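Local atomic coordinates of Lmo2812 protein (Listeria monocytogenes EGD-e, PDB entry 5ZQA), a protein that probably acts as a penicillin-binding D-Ala-D-Ala carboxypeptidase, a serine enzyme that trims peptidoglycan peptides in the bacterial cell wall. Residues A[52-57]-A[173-178]; A[58-63]-A[169-174]. All coordinates share one frame; numbering follows the deposited sequence.

Interaction 1: A[52-57]-A[173-178]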
ATOM      1  N   GLN A  52      10.895   8.039 -13.763  1.00 12.08           N
ATOM      2  CA  GLN A  52      11.026   7.174 -14.924  1.00 15.38           C
ATOM      3  C   GLN A  52       9.661   6.593 -15.247  1.00 12.67           C
ATOM      4  O   GLN A  52       9.115   5.847 -14.438  1.00 12.07           O
ATOM      5  CB  GLN A  52      12.041   6.065 -14.653  1.00 16.78           C
ATOM      6  CG  GLN A  52      12.191   5.055 -15.772  1.00 20.31           C
ATOM      7  CD  GLN A  52      13.141   3.926 -15.404  1.00 28.24           C
ATOM      8  OE1 GLN A  52      13.884   4.012 -14.419  1.00 24.30           O
ATOM      9  NE2 GLN A  52      13.121   2.858 -16.197  1.00 32.45           N
ATOM     10  N   ASN A  53       9.098   6.960 -16.398  1.00 12.93           N
ATOM     11  CA  ASN A  53       7.749   6.523 -16.773  1.00 12.17           C
ATOM     12  C   ASN A  53       6.720   6.902 -15.714  1.00 12.10           C
ATOM     13  O   ASN A  53       5.823   6.123 -15.406  1.00 12.17           O
ATOM     14  CB  ASN A  53       7.715   5.004 -17.022  1.00 13.71           C
ATOM     15  CG  ASN A  53       8.400   4.612 -18.311  1.00 18.46           C
ATOM     16  OD1 ASN A  53       8.455   5.398 -19.256  1.00 20.42           O
ATOM     17  ND2 ASN A  53       8.919   3.390 -18.361  1.00 23.90           N
ATOM     18  N   ALA A  54       6.842   8.115 -15.182  1.00 11.25           N
ATOM     19  CA  ALA A  54       6.018   8.553 -14.055  1.00 13.53           C
ATOM     20  C   ALA A  54       4.560   8.807 -14.432  1.00 13.13           C
ATOM     21  O   ALA A  54       3.698   8.926 -13.550  1.00 15.37           O
ATOM     22  CB  ALA A  54       6.617   9.805 -13.445  1.00 14.53           C
ATOM     23  N   ASP A  55       4.296   8.921 -15.731  1.00 15.10           N
ATOM     24  CA  ASP A  55       2.949   9.161 -16.239  1.00 16.46           C
ATOM     25  C   ASP A  55       2.334   7.897 -16.837  1.00 15.76           C
ATOM     26  O   ASP A  55       1.201   7.930 -17.317  1.00 18.18           O
ATOM     27  CB  ASP A  55       2.954  10.272 -17.300  1.00 22.63           C
ATOM     28  CG  ASP A  55       3.440  11.602 -16.759  1.00 26.17           C
ATOM     29  OD1 ASP A  55       2.682  12.264 -16.016  1.00 30.18           O
ATOM     30  OD2 ASP A  55       4.579  11.995 -17.097  1.00 30.56           O
ATOM     31  N   LYS A  56       3.079   6.793 -16.818  1.00 14.48           N
ATOM     32  CA  LYS A  56       2.626   5.546 -17.415  1.00 14.85           C
ATOM     33  C   LYS A  56       1.607   4.831 -16.525  1.00 14.27           C
ATOM     34  O   LYS A  56       1.828   4.641 -15.328  1.00 11.84           O
ATOM     35  CB  LYS A  56       3.815   4.622 -17.690  1.00 14.58           C
ATOM     36  CG  LYS A  56       3.416   3.285 -18.308  1.00 15.89           C
ATOM     37  CD  LYS A  56       4.615   2.462 -18.737  1.00 18.47           C
ATOM     38  CE  LYS A  56       4.157   1.165 -19.395  1.00 27.24           C
ATOM     39  NZ  LYS A  56       5.286   0.254 -19.714  1.00 32.09           N
ATOM     40  N   VAL A  57       0.486   4.435 -17.111  1.00 11.13           N
ATOM     41  CA  VAL A  57      -0.525   3.685 -16.371  1.00 11.15           C
ATOM     42  C   VAL A  57      -0.061   2.244 -16.131  1.00 13.26           C
ATOM     43  O   VAL A  57       0.278   1.518 -17.070  1.00 14.45           O
ATOM     44  CB  VAL A  57      -1.866   3.695 -17.111  1.00 10.86           C
ATOM     45  CG1 VAL A  57      -2.909   2.868 -16.359  1.00 15.89           C
ATOM     46  CG2 VAL A  57      -2.347   5.130 -17.286  1.00 13.34           C
ATOM     47  N   SER A 173      -2.722   2.776 -11.707  1.00  8.57           N
ATOM     48  CA  SER A 173      -2.381   4.137 -11.300  1.00  8.80           C
ATOM     49  C   SER A 173      -1.056   4.530 -11.963  1.00 10.54           C
ATOM     50  O   SER A 173      -0.588   3.841 -12.870  1.00 10.72           O
ATOM     51  CB  SER A 173      -2.301   4.229  -9.767  1.00 10.24           C
ATOM     52  OG  SER A 173      -2.246   5.573  -9.321  1.00 11.27           O
ATOM     53  N   THR A 174      -0.473   5.637 -11.515  1.00  9.17           N
ATOM     54  CA  THR A 174       0.827   6.120 -11.992  1.00  8.79           C
ATOM     55  C   THR A 174       1.704   6.410 -10.791  1.00  9.28           C
ATOM     56  O   THR A 174       1.177   6.549  -9.684  1.00  8.72           O
ATOM     57  CB  THR A 174       0.701   7.408 -12.804  1.00  9.34           C
ATOM     58  OG1 THR A 174       0.202   8.449 -11.952  1.00 11.77           O
ATOM     59  CG2 THR A 174      -0.262   7.225 -13.981  1.00 11.36           C
ATOM     60  N   THR A 175       3.018   6.549 -10.976  1.00  7.53           N
ATOM     61  CA  THR A 175       3.839   6.898  -9.818  1.00  9.12           C
ATOM     62  C   THR A 175       3.425   8.245  -9.248  1.00  8.65           C
ATOM     63  O   THR A 175       3.478   8.447  -8.035  1.00  9.46           O
ATOM     64  CB  THR A 175       5.357   6.957 -10.102  1.00 10.22           C
ATOM     65  OG1 THR A 175       5.665   8.077 -10.936  1.00 12.44           O
ATOM     66  CG2 THR A 175       5.850   5.668 -10.726  1.00 11.59           C
ATOM     67  N   LYS A 176       3.012   9.169 -10.114  1.00  8.21           N
ATOM     68  CA  LYS A 176       2.574  10.479  -9.653  1.00  9.85           C
ATOM     69  C   LYS A 176       1.337  10.367  -8.750  1.00  9.27           C
ATOM     70  O   LYS A 176       1.287  10.971  -7.677  1.00  9.70           O
ATOM     71  CB  LYS A 176       2.303  11.402 -10.844  1.00 11.77           C
ATOM     72  CG  LYS A 176       3.558  11.857 -11.568  1.00 15.93           C
ATOM     73  CD  LYS A 176       3.203  12.836 -12.679  1.00 23.54           C
ATOM     74  CE  LYS A 176       4.446  13.535 -13.209  1.00 24.70           C
ATOM     75  NZ  LYS A 176       5.167  14.300 -12.142  1.00 27.72           N
ATOM     76  N   ASP A 177       0.344   9.588  -9.169  1.00  8.21           N
ATOM     77  CA  ASP A 177      -0.862   9.435  -8.358  1.00 10.42           C
ATOM     78  C   ASP A 177      -0.590   8.646  -7.071  1.00  8.13           C
ATOM     79  O   ASP A 177      -1.158   8.951  -6.015  1.00  9.02           O
ATOM     80  CB  ASP A 177      -1.954   8.748  -9.168  1.00 10.32           C
ATOM     81  CG  ASP A 177      -2.749   9.711 -10.027  1.00 13.13           C
ATOM     82  OD1 ASP A 177      -2.722  10.939  -9.789  1.00 15.10           O
ATOM     83  OD2 ASP A 177      -3.439   9.217 -10.937  1.00 14.16           O
ATOM     84  N   LEU A 178       0.284   7.643  -7.152  1.00  8.07           N
ATOM     85  CA  LEU A 178       0.624   6.864  -5.966  1.00  7.45           C
ATOM     86  C   LEU A 178       1.375   7.719  -4.933  1.00  8.36           C
ATOM     87  O   LEU A 178       1.173   7.552  -3.727  1.00  9.95           O
ATOM     88  CB  LEU A 178       1.433   5.620  -6.361  1.00  7.70           C
ATOM     89  CG  LEU A 178       0.623   4.564  -7.113  1.00  7.29           C
ATOM     90  CD1 LEU A 178       1.562   3.524  -7.675  1.00  8.35           C
ATOM     91  CD2 LEU A 178      -0.434   3.923  -6.211  1.00  9.75           C
TER
HETATM   92  O   HOH W   1       3.791   5.464 -13.572  1.00 10.88           O

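Interaction 2: A[58-63]-A[169-174]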
ATOM      1  N   MET A  58      -0.049   1.847 -14.861  1.00 10.18           N
ATOM      2  CA  MET A  58       0.505   0.569 -14.424  1.00 10.78           C
ATOM      3  C   MET A  58      -0.445  -0.152 -13.485  1.00 10.26           C
ATOM      4  O   MET A  58      -1.092   0.489 -12.663  1.00  9.78           O
ATOM      5  CB  MET A  58       1.835   0.780 -13.688  1.00 13.08           C
ATOM      6  CG  MET A  58       2.895   1.518 -14.472  1.00 13.82           C
ATOM      7  SD  MET A  58       3.629   0.467 -15.737  1.00 15.63           S
ATOM      8  CE  MET A  58       4.735  -0.535 -14.730  1.00 14.37           C
ATOM      9  N   PRO A  59      -0.513  -1.489 -13.573  1.00  8.82           N
ATOM     10  CA  PRO A  59      -1.228  -2.266 -12.549  1.00 10.31           C
ATOM     11  C   PRO A  59      -0.564  -2.112 -11.187  1.00 10.35           C
ATOM     12  O   PRO A  59       0.671  -2.135 -11.081  1.00 10.49           O
ATOM     13  CB  PRO A  59      -1.110  -3.714 -13.041  1.00 13.39           C
ATOM     14  CG  PRO A  59      -0.699  -3.620 -14.466  1.00 16.93           C
ATOM     15  CD  PRO A  59       0.076  -2.348 -14.614  1.00 13.80           C
ATOM     16  N   ILE A  60      -1.368  -1.955 -10.142  1.00  8.20           N
ATOM     17  CA  ILE A  60      -0.802  -1.684  -8.822  1.00  9.83           C
ATOM     18  C   ILE A  60      -1.111  -2.729  -7.759  1.00  9.72           C
ATOM     19  O   ILE A  60      -0.528  -2.674  -6.672  1.00  9.97           O
ATOM     20  CB  ILE A  60      -1.255  -0.311  -8.281  1.00  9.56           C
ATOM     21  CG1 ILE A  60      -2.784  -0.267  -8.095  1.00  9.21           C
ATOM     22  CG2 ILE A  60      -0.727   0.804  -9.188  1.00 10.11           C
ATOM     23  CD1 ILE A  60      -3.270   0.956  -7.292  1.00  9.37           C
ATOM     24  N   ALA A  61      -2.016  -3.660  -8.059  1.00  9.51           N
ATOM     25  CA  ALA A  61      -2.272  -4.811  -7.186  1.00  9.50           C
ATOM     26  C   ALA A  61      -2.509  -4.392  -5.723  1.00  9.61           C
ATOM     27  O   ALA A  61      -3.314  -3.499  -5.466  1.00  9.24           O
ATOM     28  CB  ALA A  61      -1.119  -5.800  -7.296  1.00 11.41           C
ATOM     29  N   SER A  62      -1.799  -5.007  -4.781  1.00  9.96           N
ATOM     30  CA  SER A  62      -2.022  -4.734  -3.356  1.00  8.25           C
ATOM     31  C   SER A  62      -1.662  -3.320  -2.893  1.00  8.64           C
ATOM     32  O   SER A  62      -1.943  -2.962  -1.746  1.00  8.43           O
ATOM     33  CB  SER A  62      -1.249  -5.738  -2.498  1.00 11.43           C
ATOM     34  OG  SER A  62      -1.924  -6.991  -2.469  1.00 14.97           O
ATOM     35  N   LEU A  63      -1.058  -2.509  -3.754  1.00  7.20           N
ATOM     36  CA  LEU A  63      -0.854  -1.109  -3.362  1.00  8.15           C
ATOM     37  C   LEU A  63      -2.223  -0.466  -3.151  1.00  7.67           C
ATOM     38  O   LEU A  63      -2.344   0.528  -2.429  1.00  9.33           O
ATOM     39  CB  LEU A  63      -0.031  -0.335  -4.394  1.00  8.32           C
ATOM     40  CG  LEU A  63       1.382  -0.883  -4.670  1.00  6.97           C
ATOM     41  CD1 LEU A  63       2.090  -0.017  -5.703  1.00  9.55           C
ATOM     42  CD2 LEU A  63       2.194  -0.969  -3.384  1.00 10.90           C
ATOM     43  N   LYS A 169     -10.746  -6.810 -14.826  1.00 18.17           N
ATOM     44  CA  LYS A 169     -10.367  -5.414 -14.618  1.00 18.07           C
ATOM     45  C   LYS A 169      -9.326  -5.301 -13.511  1.00 13.20           C
ATOM     46  O   LYS A 169      -9.476  -5.916 -12.455  1.00 13.32           O
ATOM     47  CB  LYS A 169     -11.602  -4.583 -14.293  1.00 19.73           C
ATOM     48  CG  LYS A 169     -12.550  -4.460 -15.482  1.00 26.85           C
ATOM     49  CD  LYS A 169     -14.000  -4.557 -15.060  1.00 28.14           C
ATOM     50  CE  LYS A 169     -14.767  -5.461 -16.017  1.00 29.53           C
ATOM     51  NZ  LYS A 169     -16.157  -5.767 -15.566  1.00 34.25           N
ATOM     52  N   SER A 170      -8.264  -4.545 -13.783  1.00 13.27           N
ATOM     53  CA  SER A 170      -7.159  -4.364 -12.838  1.00 11.56           C
ATOM     54  C   SER A 170      -7.143  -2.974 -12.238  1.00 11.91           C
ATOM     55  O   SER A 170      -7.431  -1.987 -12.919  1.00 12.46           O
ATOM     56  CB  SER A 170      -5.803  -4.612 -13.511  1.00 16.15           C
ATOM     57  OG  SER A 170      -5.653  -5.957 -13.920  1.00 21.09           O
ATOM     58  N   ALA A 171      -6.774  -2.902 -10.963  1.00  9.89           N
ATOM     59  CA  ALA A 171      -6.449  -1.628 -10.338  1.00  9.60           C
ATOM     60  C   ALA A 171      -5.214  -1.035 -11.007  1.00  8.39           C
ATOM     61  O   ALA A 171      -4.203  -1.725 -11.149  1.00 10.33           O
ATOM     62  CB  ALA A 171      -6.206  -1.815  -8.858  1.00 11.00           C
ATOM     63  N   VAL A 172      -5.295   0.227 -11.411  1.00  9.75           N
ATOM     64  CA  VAL A 172      -4.165   0.875 -12.073  1.00  9.11           C
ATOM     65  C   VAL A 172      -3.952   2.290 -11.550  1.00  8.57           C
ATOM     66  O   VAL A 172      -4.878   2.931 -11.035  1.00  9.33           O
ATOM     67  CB  VAL A 172      -4.338   0.946 -13.619  1.00  8.51           C
ATOM     68  CG1 VAL A 172      -4.371  -0.462 -14.236  1.00  9.82           C
ATOM     69  CG2 VAL A 172      -5.572   1.745 -14.002  1.00 11.68           C
ATOM     70  N   SER A 173      -2.722   2.776 -11.707  1.00  8.57           N
ATOM     71  CA  SER A 173      -2.381   4.137 -11.300  1.00  8.80           C
ATOM     72  C   SER A 173      -1.056   4.530 -11.963  1.00 10.54           C
ATOM     73  O   SER A 173      -0.588   3.841 -12.870  1.00 10.72           O
ATOM     74  CB  SER A 173      -2.301   4.229  -9.767  1.00 10.24           C
ATOM     75  OG  SER A 173      -2.246   5.573  -9.321  1.00 11.27           O
ATOM     76  N   THR A 174      -0.473   5.637 -11.515  1.00  9.17           N
ATOM     77  CA  THR A 174       0.827   6.120 -11.992  1.00  8.79           C
ATOM     78  C   THR A 174       1.704   6.410 -10.791  1.00  9.28           C
ATOM     79  O   THR A 174       1.177   6.549  -9.684  1.00  8.72           O
ATOM     80  CB  THR A 174       0.701   7.408 -12.804  1.00  9.34           C
ATOM     81  OG1 THR A 174       0.202   8.449 -11.952  1.00 11.77           O
ATOM     82  CG2 THR A 174      -0.262   7.225 -13.981  1.00 11.36           C
TER
HETATM   83  O   HOH W   2      -3.480  -4.484 -10.445  1.00 12.13           O

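Interaction 1: A[52-57]-A[173-178]
Ala54, the residue most deeply covered in this contact, lies within the type I turn Asn53–Lys56 and rests on the first turn of helix 175-188. Its CB is 3.2 Å from Thr175 OG1, a tight approach of a methyl to a hydroxyl. Thr175 OG1 also lies 3.4 Å from Ala54 O, at best a weak bond; its stronger polar partner is Tyr41 OH of strand 37-42. Thr174 divides its two branches between different tasks. With chi1 at 64°, Thr174 OG1 sits between the backbone N and the carbonyl carbon and accepts from Asp177 N at 3.0 Å (N-H...O 165°), while Thr174 CG2 is turned to the loop, 3.6 Å from Lys56 O. Lys176 supplies the outer edge: its CG passes 3.5 Å from Ala54 O, and its CD reaches 3.4 Å from Asp55 OD1. This is contact through the aliphatic chain, because the chain bends at chi4 (-59°) and NZ forms its salt bridge with Glu51. One water ties the pieces together, donating to Asn53 O and Lys56 O and accepting from Thr175 N at 2.9 Å. An amide of the first helical turn is thereby joined to two loop carbonyls. The arrangement is a threonine N-cap with a beta turn docked on the capped end, joining the loop after strand 48-52 to helix 175-188 beside the five-stranded sheet.

Interaction 2: A[58-63]-A[169-174]
Met58 and Ser173 form a hydrogen-bonded antiparallel pair, each backbone N donating to the other's carbonyl. Met58 N reaches Ser173 O at 2.9 Å, nearly in line with the carbonyl bond (C=O...N 166°), and Ser173 N returns to Met58 O at 3.0 Å. A third bond, Ile60 N to Ala171 O at 3.0 Å, is less regular: the donor stands above the carbonyl plane, 36° out of it. Ala171 O also accepts from a water that in turn accepts a hydrogen bond from Ala61 N, which extends the ladder by a bridged step. Between the direct bonds, Pro59 and Val172 form the non-hydrogen-bonded pair, their CA atoms 4.3 Å apart, and Val172 CA adds a CA-H...O contact to Met58 O at 3.2 Å. Around this backbone core, Ile60 works with both branches. With chi1 at 62°, Ile60 CG1 meets Ala171 CB at 3.8 Å, while Ile60 CG2 lies 3.8 Å from Ser173 CB. Ser173 OG turns to Thr156. The two-stranded antiparallel ribbon leads into what is probably the SxxK motif of the penicillin-binding fold: Ser62, the predicted acyl-ester nucleophile, follows Ala61, with its OG hydrogen-bonded to Lys65 NZ and Ser122 OG, both of predicted active-site residues.

In the fold
Interactions 1 and 2 have centres 10 Å apart and form one continuous seam. In chain order, 52-57 runs directly into 58-63; more than a hundred residues later, 169-174 overlaps 173-178 at Ser173 and Thr174, which belong to both contacts. The short strands 58-59 and 172-173 lie side by side, antiparallel, in interaction 2, and interaction 1 continues the seam to the start of helix 175-188. Val57 CG1 packs 3.6 Å from Val172 CB, and Leu178 CD1 lies 3.9 Å from Ile60 CG2. The seam therefore connects the segment entering the predicted active-site serine with the helix beside the five-stranded sheet.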